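Local coordinates for putative LacI-family transcriptional regulator (Bacteroides fragilis, PDB 3GBV), which probably acts as a LacI-type transcriptional regulator whose periplasmic-binding-protein-like domain is expected to sense a small-molecule effector and to form dimers, at residues Q63-E68 against K84-A89; M127-A132 against R162-E167; Y217-R222 against E243-F248. All blocks are in the same frame, centred on the assembly; numbering follows the deposited sequence.

Overall arrangement
From the N terminus the chain first builds most of a parallel sheet with helices packed on it, and contact 1 (63-68 with 84-89) joins two successive helices of this N-terminal lobe, closing a short loop that contains strand 72-75. The chain then crosses to the second lobe, where contact 2 (127-132 with 162-167) sets helices 117-131 and 152-168 side by side over strand 137-144, which also lies between them in sequence. Contact 3 (217-222 with 243-248) closes last, tying helix 212-220 to the start of strand 246-251. The three loops follow in series, without nesting or crossing. Contacts 2 and 3 meet where Leu131 and Met127 pack on Phe248, whereas contact 1 lies about 41 Å from contact 2, centre to centre.

Contact 1: residues Q63-E68 against K84-A89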
loop_
_atom_site.group_PDB
_atom_site.type_symbol
_atom_site.label_atom_id
_atom_site.label_comp_id
_atom_site.label_asym_id
_atom_site.label_seq_id
_atom_site.Cartn_x
_atom_site.Cartn_y
_atom_site.Cartn_z
ATOM N N GLN A 63 -15.927 -11.545 31.625
ATOM C CA GLN A 63 -15.875 -12.517 32.706
ATOM C C GLN A 63 -16.147 -13.910 32.123
ATOM O O GLN A 63 -15.515 -14.896 32.508
ATOM C CB GLN A 63 -16.935 -12.182 33.758
ATOM C CG GLN A 63 -17.012 -13.177 34.909
ATOM C CD GLN A 63 -15.807 -13.099 35.830
ATOM O OE1 GLN A 63 -15.632 -12.119 36.559
ATOM N NE2 GLN A 63 -14.966 -14.132 35.800
ATOM N N ALA A 64 -17.096 -13.982 31.193
ATOM C CA ALA A 64 -17.430 -15.247 30.559
ATOM C C ALA A 64 -16.196 -15.759 29.825
ATOM O O ALA A 64 -15.907 -16.953 29.849
ATOM C CB ALA A 64 -18.590 -15.066 29.584
ATOM N N VAL A 65 -15.469 -14.849 29.181
ATOM C CA VAL A 65 -14.256 -15.219 28.455
ATOM C C VAL A 65 -13.213 -15.757 29.420
ATOM O O VAL A 65 -12.613 -16.804 29.184
ATOM C CB VAL A 65 -13.639 -14.020 27.706
ATOM C CG1 VAL A 65 -12.310 -14.428 27.076
ATOM C CG2 VAL A 65 -14.592 -13.530 26.634
ATOM N N ILE A 66 -12.993 -15.028 30.505
ATOM C CA ILE A 66 -12.026 -15.447 31.508
ATOM C C ILE A 66 -12.435 -16.807 32.074
ATOM O O ILE A 66 -11.594 -17.675 32.308
ATOM C CB ILE A 66 -11.940 -14.416 32.659
ATOM C CG1 ILE A 66 -11.291 -13.131 32.145
ATOM C CG2 ILE A 66 -11.141 -14.982 33.819
ATOM C CD1 ILE A 66 -11.306 -11.994 33.137
ATOM N N GLU A 67 -13.735 -16.991 32.275
ATOM C CA GLU A 67 -14.242 -18.241 32.821
ATOM C C GLU A 67 -14.218 -19.411 31.838
ATOM O O GLU A 67 -14.551 -20.536 32.197
ATOM C CB GLU A 67 -15.645 -18.024 33.394
ATOM C CG GLU A 67 -15.609 -17.462 34.814
ATOM C CD GLU A 67 -16.954 -16.947 35.285
ATOM O OE1 GLU A 67 -17.987 -17.468 34.816
ATOM O OE2 GLU A 67 -16.974 -16.029 36.135
ATOM N N GLU A 68 -13.816 -19.144 30.601
ATOM C CA GLU A 68 -13.713 -20.199 29.599
ATOM C C GLU A 68 -12.312 -20.795 29.673
ATOM O O GLU A 68 -12.017 -21.788 29.013
ATOM C CB GLU A 68 -13.984 -19.647 28.198
ATOM C CG GLU A 68 -15.463 -19.574 27.857
ATOM C CD GLU A 68 -15.777 -18.578 26.752
ATOM O OE1 GLU A 68 -16.315 -18.996 25.703
ATOM O OE2 GLU A 68 -15.495 -17.372 26.932
ATOM N N LYS A 84 -9.518 -2.359 32.842
ATOM C CA LYS A 84 -8.557 -2.712 33.888
ATOM C C LYS A 84 -8.873 -4.055 34.558
ATOM O O LYS A 84 -7.985 -4.884 34.767
ATOM C CB LYS A 84 -8.497 -1.612 34.946
ATOM C CG LYS A 84 -7.353 -1.776 35.917
ATOM C CD LYS A 84 -7.266 -0.606 36.874
ATOM C CE LYS A 84 -5.966 -0.672 37.658
ATOM N NZ LYS A 84 -5.785 -2.019 38.274
ATOM N N GLY A 85 -10.140 -4.277 34.884
ATOM C CA GLY A 85 -10.505 -5.525 35.521
ATOM C C GLY A 85 -10.179 -6.731 34.657
ATOM O O GLY A 85 -9.681 -7.749 35.153
ATOM N N PHE A 86 -10.447 -6.612 33.360
ATOM C CA PHE A 86 -10.207 -7.705 32.426
ATOM C C PHE A 86 -8.724 -8.059 32.327
ATOM O O PHE A 86 -8.336 -9.200 32.568
ATOM C CB PHE A 86 -10.770 -7.343 31.043
ATOM C CG PHE A 86 -10.745 -8.478 30.055
ATOM C CD1 PHE A 86 -11.222 -9.738 30.403
ATOM C CD2 PHE A 86 -10.242 -8.284 28.773
ATOM C CE1 PHE A 86 -11.194 -10.791 29.480
ATOM C CE2 PHE A 86 -10.211 -9.321 27.849
ATOM C CZ PHE A 86 -10.684 -10.575 28.198
ATOM N N THR A 87 -7.901 -7.070 31.996
ATOM C CA THR A 87 -6.465 -7.271 31.858
ATOM C C THR A 87 -5.773 -7.682 33.160
ATOM O O THR A 87 -4.813 -8.450 33.129
ATOM C CB THR A 87 -5.796 -6.002 31.289
ATOM O OG1 THR A 87 -6.143 -4.873 32.101
ATOM C CG2 THR A 87 -6.264 -5.754 29.844
ATOM N N ASP A 88 -6.240 -7.170 34.299
ATOM C CA ASP A 88 -5.637 -7.561 35.576
ATOM C C ASP A 88 -5.911 -9.044 35.808
ATOM O O ASP A 88 -5.049 -9.792 36.281
ATOM C CB ASP A 88 -6.215 -6.758 36.748
ATOM C CG ASP A 88 -5.581 -5.389 36.887
ATOM O OD1 ASP A 88 -4.432 -5.212 36.429
ATOM O OD2 ASP A 88 -6.226 -4.496 37.476
ATOM N N ALA A 89 -7.121 -9.463 35.456
ATOM C CA ALA A 89 -7.527 -10.850 35.621
ATOM C C ALA A 89 -6.743 -11.771 34.691
ATOM O O ALA A 89 -6.419 -12.895 35.062
ATOM C CB ALA A 89 -9.028 -10.990 35.362
#
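Ile66 reaches from the C-terminal turn of helix 55-66 to Phe86 and Ala89 on helix 84-93, joining two consecutive helices of the alternating beta-alpha fold of a periplasmic-binding-protein lobe. The two helices flank strand 72-75 in sequence. From CB, which points toward the second helix, the isoleucine divides into two branches. CG2 lies anti to the backbone N, while the longer branch starts anti to the carbonyl carbon (chi1 -69°) and extends nearly straight (chi2 173°), which carries it to the second helix. Along that branch CG1 comes first, 3.5 Å from Phe86 CE1. Its terminal CD1 then meets CD1 of Phe86, also at 3.5 Å, reaching the ring at the edge and near its plane.

The Phe86 ring gets there by its own extension, since CG is anti to the backbone N (chi1 -172°). Ile66 and Phe86 slide past each other in opposite directions. Val65 adds a looser touch at the ring edge, its CG1 lying 4.3 Å from Phe86 CZ. Beyond the pair, Phe86 leans on Leu14 and Val65 on Ala12, both of strand 9-16, while Leu90 and Leu93 pack on Ile66. The contact is wholly apolar and partly buried. Its closest approach is at the end of the isoleucine, where the modelled 3.3 Å between Ile66 CD1 and Ala89 CB is shorter than usual van der Waals contact and its exact value doubtful.

Contact 2: residues M127-A132 against R162-E167; sequences MLMLLA and RQYMQE
Met129 and Met165, both selenomethionines, cross at about a right angle and bring their selenium ends together between helix 117-131 and helix 152-168. Each side chain leaves its helix with CG anti to the carbonyl carbon and then bends at chi2 and chi3, so the two curl against one another instead of extending past. The selenium of Met165 lies 3.9 Å from Met129 CG and 4.0 Å from Met129 SE. At the far ends the two CE methyls are 3.9 Å apart. Several contacts of similar length, none of them short, thus spread the packing along both selenoether ends.

Tyr164 approaches Met129 differently. Its ring, held out by a chi1 of -177°, slides past the Met129 side chain in the opposite sense, and CE2 comes to 4.2 Å from Met129 CG at an oblique angle. Tyr122 meets this ring edge-to-face and His168 stacks on it, so two further rings lie against the tyrosine. All three touching residues are buried and the joint is purely apolar.

The two helices pack on the same sheet of the second lobe, where Ile138 of strand 137-144 lies beneath both Met129 and Met165. Helix 117-131 turns other residues elsewhere: Leu131 packs on strands 203-206, 227-231 and 246-251, and Met127 and Leu130 meet Met127 and Leu131 of the second subunit.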
loop_
_atom_site.group_PDB
_atom_site.type_symbol
_atom_site.label_atom_id
_atom_site.label_comp_id
_atom_site.label_asym_id
_atom_site.label_seq_id
_atom_site.Cartn_x
_atom_site.Cartn_y
_atom_site.Cartn_z
HETATM N N MSE A 127 -1.885 14.502 3.483
HETATM C CA MSE A 127 -2.727 14.189 2.324
HETATM C C MSE A 127 -3.932 15.112 2.184
HETATM O O MSE A 127 -4.320 15.466 1.069
HETATM C CB MSE A 127 -3.215 12.731 2.371
HETATM C CG MSE A 127 -2.107 11.675 2.382
HETATM SE SE MSE A 127 -0.911 11.931 0.861
HETATM C CE MSE A 127 -2.109 11.595 -0.703
ATOM N N LEU A 128 -4.536 15.487 3.307
ATOM C CA LEU A 128 -5.691 16.373 3.268
ATOM C C LEU A 128 -5.296 17.760 2.763
ATOM O O LEU A 128 -6.031 18.392 1.997
ATOM C CB LEU A 128 -6.322 16.514 4.651
ATOM C CG LEU A 128 -7.563 17.412 4.658
ATOM C CD1 LEU A 128 -8.725 16.652 4.041
ATOM C CD2 LEU A 128 -7.902 17.839 6.075
HETATM N N MSE A 129 -4.131 18.228 3.194
HETATM C CA MSE A 129 -3.648 19.546 2.797
HETATM C C MSE A 129 -3.207 19.633 1.340
HETATM O O MSE A 129 -3.070 20.726 0.797
HETATM C CB MSE A 129 -2.510 19.979 3.722
HETATM C CG MSE A 129 -2.995 20.240 5.126
HETATM SE SE MSE A 129 -4.433 21.611 5.039
HETATM C CE MSE A 129 -6.070 20.648 5.291
ATOM N N LEU A 130 -2.958 18.480 0.727
ATOM C CA LEU A 130 -2.569 18.407 -0.683
ATOM C C LEU A 130 -3.857 18.701 -1.456
ATOM O O LEU A 130 -3.842 19.241 -2.562
ATOM C CB LEU A 130 -2.087 16.990 -1.037
ATOM C CG LEU A 130 -1.890 16.702 -2.539
ATOM C CD1 LEU A 130 -0.623 17.397 -3.023
ATOM C CD2 LEU A 130 -1.793 15.192 -2.795
ATOM N N LEU A 131 -4.964 18.320 -0.828
ATOM C CA LEU A 131 -6.316 18.473 -1.348
ATOM C C LEU A 131 -6.884 19.868 -1.060
ATOM O O LEU A 131 -7.514 20.484 -1.920
ATOM C CB LEU A 131 -7.207 17.431 -0.673
ATOM C CG LEU A 131 -8.137 16.501 -1.436
ATOM C CD1 LEU A 131 -7.371 15.682 -2.442
ATOM C CD2 LEU A 131 -8.820 15.595 -0.435
ATOM N N ALA A 132 -6.654 20.357 0.160
ATOM C CA ALA A 132 -7.173 21.652 0.595
ATOM C C ALA A 132 -6.145 22.768 0.631
ATOM O O ALA A 132 -6.249 23.685 1.448
ATOM C CB ALA A 132 -7.802 21.507 1.964
ATOM N N ARG A 162 -3.484 17.189 14.261
ATOM C CA ARG A 162 -3.389 18.566 14.710
ATOM C C ARG A 162 -1.941 19.042 14.779
ATOM O O ARG A 162 -1.664 20.225 14.563
ATOM C CB ARG A 162 -4.065 18.722 16.076
ATOM C CG ARG A 162 -5.581 18.471 16.073
ATOM C CD ARG A 162 -6.146 18.470 17.498
ATOM N NE ARG A 162 -7.558 18.087 17.547
ATOM C CZ ARG A 162 -8.579 18.848 17.148
ATOM N NH1 ARG A 162 -8.377 20.066 16.663
ATOM N NH2 ARG A 162 -9.809 18.372 17.213
ATOM N N GLN A 163 -1.010 18.134 15.068
ATOM C CA GLN A 163 0.389 18.529 15.140
ATOM C C GLN A 163 0.855 18.994 13.767
ATOM O O GLN A 163 1.485 20.046 13.637
ATOM C CB GLN A 163 1.272 17.372 15.606
ATOM C CG GLN A 163 2.676 17.820 15.994
ATOM C CD GLN A 163 3.578 16.668 16.401
ATOM O OE1 GLN A 163 3.180 15.786 17.176
ATOM N NE2 GLN A 163 4.808 16.673 15.886
ATOM N N TYR A 164 0.547 18.201 12.744
ATOM C CA TYR A 164 0.930 18.548 11.383
ATOM C C TYR A 164 0.304 19.889 10.998
ATOM O O TYR A 164 0.962 20.752 10.413
ATOM C CB TYR A 164 0.454 17.484 10.388
ATOM C CG TYR A 164 0.886 17.767 8.963
ATOM C CD1 TYR A 164 2.023 17.154 8.419
ATOM C CD2 TYR A 164 0.179 18.676 8.167
ATOM C CE1 TYR A 164 2.444 17.440 7.119
ATOM C CE2 TYR A 164 0.594 18.975 6.874
ATOM C CZ TYR A 164 1.727 18.349 6.359
ATOM O OH TYR A 164 2.154 18.637 5.093
HETATM N N MSE A 165 -0.976 20.049 11.313
HETATM C CA MSE A 165 -1.681 21.283 10.993
HETATM C C MSE A 165 -1.031 22.474 11.703
HETATM O O MSE A 165 -0.969 23.574 11.161
HETATM C CB MSE A 165 -3.147 21.184 11.410
HETATM C CG MSE A 165 -3.922 20.071 10.739
HETATM SE SE MSE A 165 -4.096 20.511 8.820
HETATM C CE MSE A 165 -5.419 21.993 8.862
ATOM N N GLN A 166 -0.557 22.262 12.923
ATOM C CA GLN A 166 0.090 23.344 13.659
ATOM C C GLN A 166 1.424 23.693 12.996
ATOM O O GLN A 166 1.760 24.862 12.813
ATOM C CB GLN A 166 0.328 22.929 15.113
ATOM C CG GLN A 166 -0.850 23.158 16.050
ATOM C CD GLN A 166 -0.708 22.400 17.362
ATOM O OE1 GLN A 166 0.401 22.188 17.857
ATOM N NE2 GLN A 166 -1.838 21.998 17.939
ATOM N N GLU A 167 2.173 22.668 12.612
ATOM C CA GLU A 167 3.474 22.877 11.994
ATOM C C GLU A 167 3.428 23.409 10.561
ATOM O O GLU A 167 4.359 24.088 10.131
ATOM C CB GLU A 167 4.269 21.570 12.011
ATOM C CG GLU A 167 4.370 20.901 13.383
ATOM C CD GLU A 167 5.081 19.553 13.312
ATOM O OE1 GLU A 167 4.807 18.796 12.356
ATOM O OE2 GLU A 167 5.902 19.247 14.204
#

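Contact 3: residues Y217-R222 against E243-F248; sequences YLQQRR and EGTVSF
Leu218 and Thr245 form the inner part of this contact, at the end of helix 212-220, where a Schellman motif closes the helix beside the chain entering strand 246-251. Arg222 is the C-prime residue with positive phi: its N bonds to Gln219 O, and Lys223 N reaches Leu218 O. The setting is the alternating helix-strand fold of the second lobe, with strand 227-231 lying next to 246-251 in the sheet.

On the buried side, Thr245 presents its methyl group. CG2 is anti to the carbonyl carbon and faces Leu218, while OG1 (chi1 49°) sits between backbone N and carbonyl carbon and bonds to Cys240 O. The hydroxyl is thereby turned back to the preceding helix 235-243 and the methyl is left for helix 212-220. Leu218 also packs on Leu228, Phe226 and Phe195, so the inner face is densely apolar.

The outer side is looser and polar. With CG pointing away from the backbone N, the Gln219 chain bends at chi2 (74°), which brings the end of its amide up to the methyl of Thr245 and near the Glu243 carboxylate. Gln219 and Glu243 cross at about a right angle, with their amide and carboxylate planes 48° apart. Glu243 is exposed, and Gly244 follows with a positive phi that turns the chain toward the strand. The same threonine methyl thus serves both sides, meeting the glutamine at the polar rim and, inside, placing Thr245 CG2 3.8 Å from Leu218 CB.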
loop_
_atom_site.group_PDB
_atom_site.type_symbol
_atom_site.label_atom_id
_atom_site.label_comp_id
_atom_site.label_asym_id
_atom_site.label_seq_id
_atom_site.Cartn_x
_atom_site.Cartn_y
_atom_site.Cartn_z
ATOM N N TYR A 217 -24.016 10.658 2.328
ATOM C CA TYR A 217 -24.831 11.842 2.574
ATOM C C TYR A 217 -24.648 12.796 1.396
ATOM O O TYR A 217 -25.620 13.326 0.856
ATOM C CB TYR A 217 -24.405 12.551 3.858
ATOM C CG TYR A 217 -24.984 13.943 3.986
ATOM C CD1 TYR A 217 -26.308 14.140 4.394
ATOM C CD2 TYR A 217 -24.219 15.063 3.671
ATOM C CE1 TYR A 217 -26.854 15.425 4.483
ATOM C CE2 TYR A 217 -24.753 16.346 3.755
ATOM C CZ TYR A 217 -26.070 16.519 4.161
ATOM O OH TYR A 217 -26.601 17.783 4.236
ATOM N N LEU A 218 -23.389 13.005 1.009
ATOM C CA LEU A 218 -23.042 13.889 -0.100
ATOM C C LEU A 218 -23.580 13.364 -1.431
ATOM O O LEU A 218 -23.924 14.143 -2.321
ATOM C CB LEU A 218 -21.517 14.047 -0.201
ATOM C CG LEU A 218 -20.771 14.767 0.930
ATOM C CD1 LEU A 218 -19.265 14.661 0.695
ATOM C CD2 LEU A 218 -21.200 16.222 0.997
ATOM N N GLN A 219 -23.652 12.043 -1.553
ATOM C CA GLN A 219 -24.130 11.404 -2.768
ATOM C C GLN A 219 -25.624 11.617 -2.922
ATOM O O GLN A 219 -26.099 11.989 -3.994
ATOM C CB GLN A 219 -23.838 9.904 -2.718
ATOM C CG GLN A 219 -24.102 9.158 -4.017
ATOM C CD GLN A 219 -23.054 9.439 -5.086
ATOM O OE1 GLN A 219 -23.118 8.893 -6.188
ATOM N NE2 GLN A 219 -22.082 10.290 -4.764
ATOM N N GLN A 220 -26.360 11.388 -1.840
ATOM C CA GLN A 220 -27.810 11.533 -1.855
ATOM C C GLN A 220 -28.230 12.999 -1.967
ATOM O O GLN A 220 -29.372 13.302 -2.296
ATOM C CB GLN A 220 -28.414 10.916 -0.592
ATOM C CG GLN A 220 -29.797 10.317 -0.815
ATOM C CD GLN A 220 -30.740 10.525 0.360
ATOM O OE1 GLN A 220 -30.513 10.012 1.461
ATOM N NE2 GLN A 220 -31.807 11.287 0.129
ATOM N N ARG A 221 -27.310 13.908 -1.683
ATOM C CA ARG A 221 -27.611 15.329 -1.778
ATOM C C ARG A 221 -26.909 15.880 -3.007
ATOM O O ARG A 221 -26.848 17.088 -3.211
ATOM C CB ARG A 221 -27.121 16.071 -0.531
ATOM C CG ARG A 221 -27.857 15.719 0.751
ATOM C CD ARG A 221 -29.072 16.600 0.978
ATOM N NE ARG A 221 -29.729 16.297 2.250
ATOM C CZ ARG A 221 -30.731 17.008 2.765
ATOM N NH1 ARG A 221 -31.196 18.073 2.118
ATOM N NH2 ARG A 221 -31.276 16.654 3.923
ATOM N N ARG A 222 -26.381 14.977 -3.824
ATOM C CA ARG A 222 -25.661 15.346 -5.038
ATOM C C ARG A 222 -24.772 16.563 -4.836
ATOM O O ARG A 222 -24.646 17.413 -5.716
ATOM C CB ARG A 222 -26.640 15.575 -6.194
ATOM C CG ARG A 222 -27.406 14.306 -6.577
ATOM C CD ARG A 222 -28.429 14.551 -7.666
ATOM N NE ARG A 222 -29.596 13.691 -7.495
ATOM C CZ ARG A 222 -29.729 12.477 -8.016
ATOM N NH1 ARG A 222 -28.767 11.953 -8.765
ATOM N NH2 ARG A 222 -30.828 11.781 -7.774
ATOM N N GLU A 243 -17.019 6.741 -6.473
ATOM C CA GLU A 243 -17.996 7.731 -6.931
ATOM C C GLU A 243 -17.504 9.162 -6.782
ATOM O O GLU A 243 -18.086 10.081 -7.351
ATOM C CB GLU A 243 -19.315 7.564 -6.177
ATOM C CG GLU A 243 -19.834 6.145 -6.226
ATOM C CD GLU A 243 -21.303 6.058 -6.570
ATOM O OE1 GLU A 243 -21.664 6.412 -7.714
ATOM O OE2 GLU A 243 -22.091 5.631 -5.693
ATOM N N GLY A 244 -16.444 9.358 -6.005
ATOM C CA GLY A 244 -15.906 10.695 -5.847
ATOM C C GLY A 244 -16.197 11.468 -4.573
ATOM O O GLY A 244 -15.629 12.532 -4.385
ATOM N N THR A 245 -17.073 10.974 -3.704
ATOM C CA THR A 245 -17.353 11.695 -2.460
ATOM C C THR A 245 -16.147 11.599 -1.529
ATOM O O THR A 245 -15.877 12.514 -0.745
ATOM C CB THR A 245 -18.594 11.142 -1.758
ATOM O OG1 THR A 245 -18.507 9.714 -1.681
ATOM C CG2 THR A 245 -19.845 11.537 -2.527
ATOM N N VAL A 246 -15.431 10.479 -1.619
ATOM C CA VAL A 246 -14.222 10.257 -0.834
ATOM C C VAL A 246 -13.041 10.330 -1.814
ATOM O O VAL A 246 -13.086 9.729 -2.889
ATOM C CB VAL A 246 -14.250 8.872 -0.151
ATOM C CG1 VAL A 246 -12.888 8.547 0.450
ATOM C CG2 VAL A 246 -15.317 8.851 0.929
ATOM N N SER A 247 -12.004 11.082 -1.446
ATOM C CA SER A 247 -10.819 11.254 -2.295
ATOM C C SER A 247 -9.713 10.258 -1.980
ATOM O O SER A 247 -9.034 9.768 -2.877
ATOM C CB SER A 247 -10.250 12.669 -2.148
ATOM O OG SER A 247 -11.217 13.643 -2.484
ATOM N N PHE A 248 -9.526 9.980 -0.698
ATOM C CA PHE A 248 -8.513 9.038 -0.274
ATOM C C PHE A 248 -9.070 8.179 0.856
ATOM O O PHE A 248 -9.918 8.623 1.639
ATOM C CB PHE A 248 -7.262 9.757 0.261
ATOM C CG PHE A 248 -6.575 10.655 -0.738
ATOM C CD1 PHE A 248 -6.103 10.152 -1.948
ATOM C CD2 PHE A 248 -6.357 12.001 -0.443
ATOM C CE1 PHE A 248 -5.426 10.977 -2.844
ATOM C CE2 PHE A 248 -5.679 12.833 -1.339
ATOM C CZ PHE A 248 -5.210 12.322 -2.542
#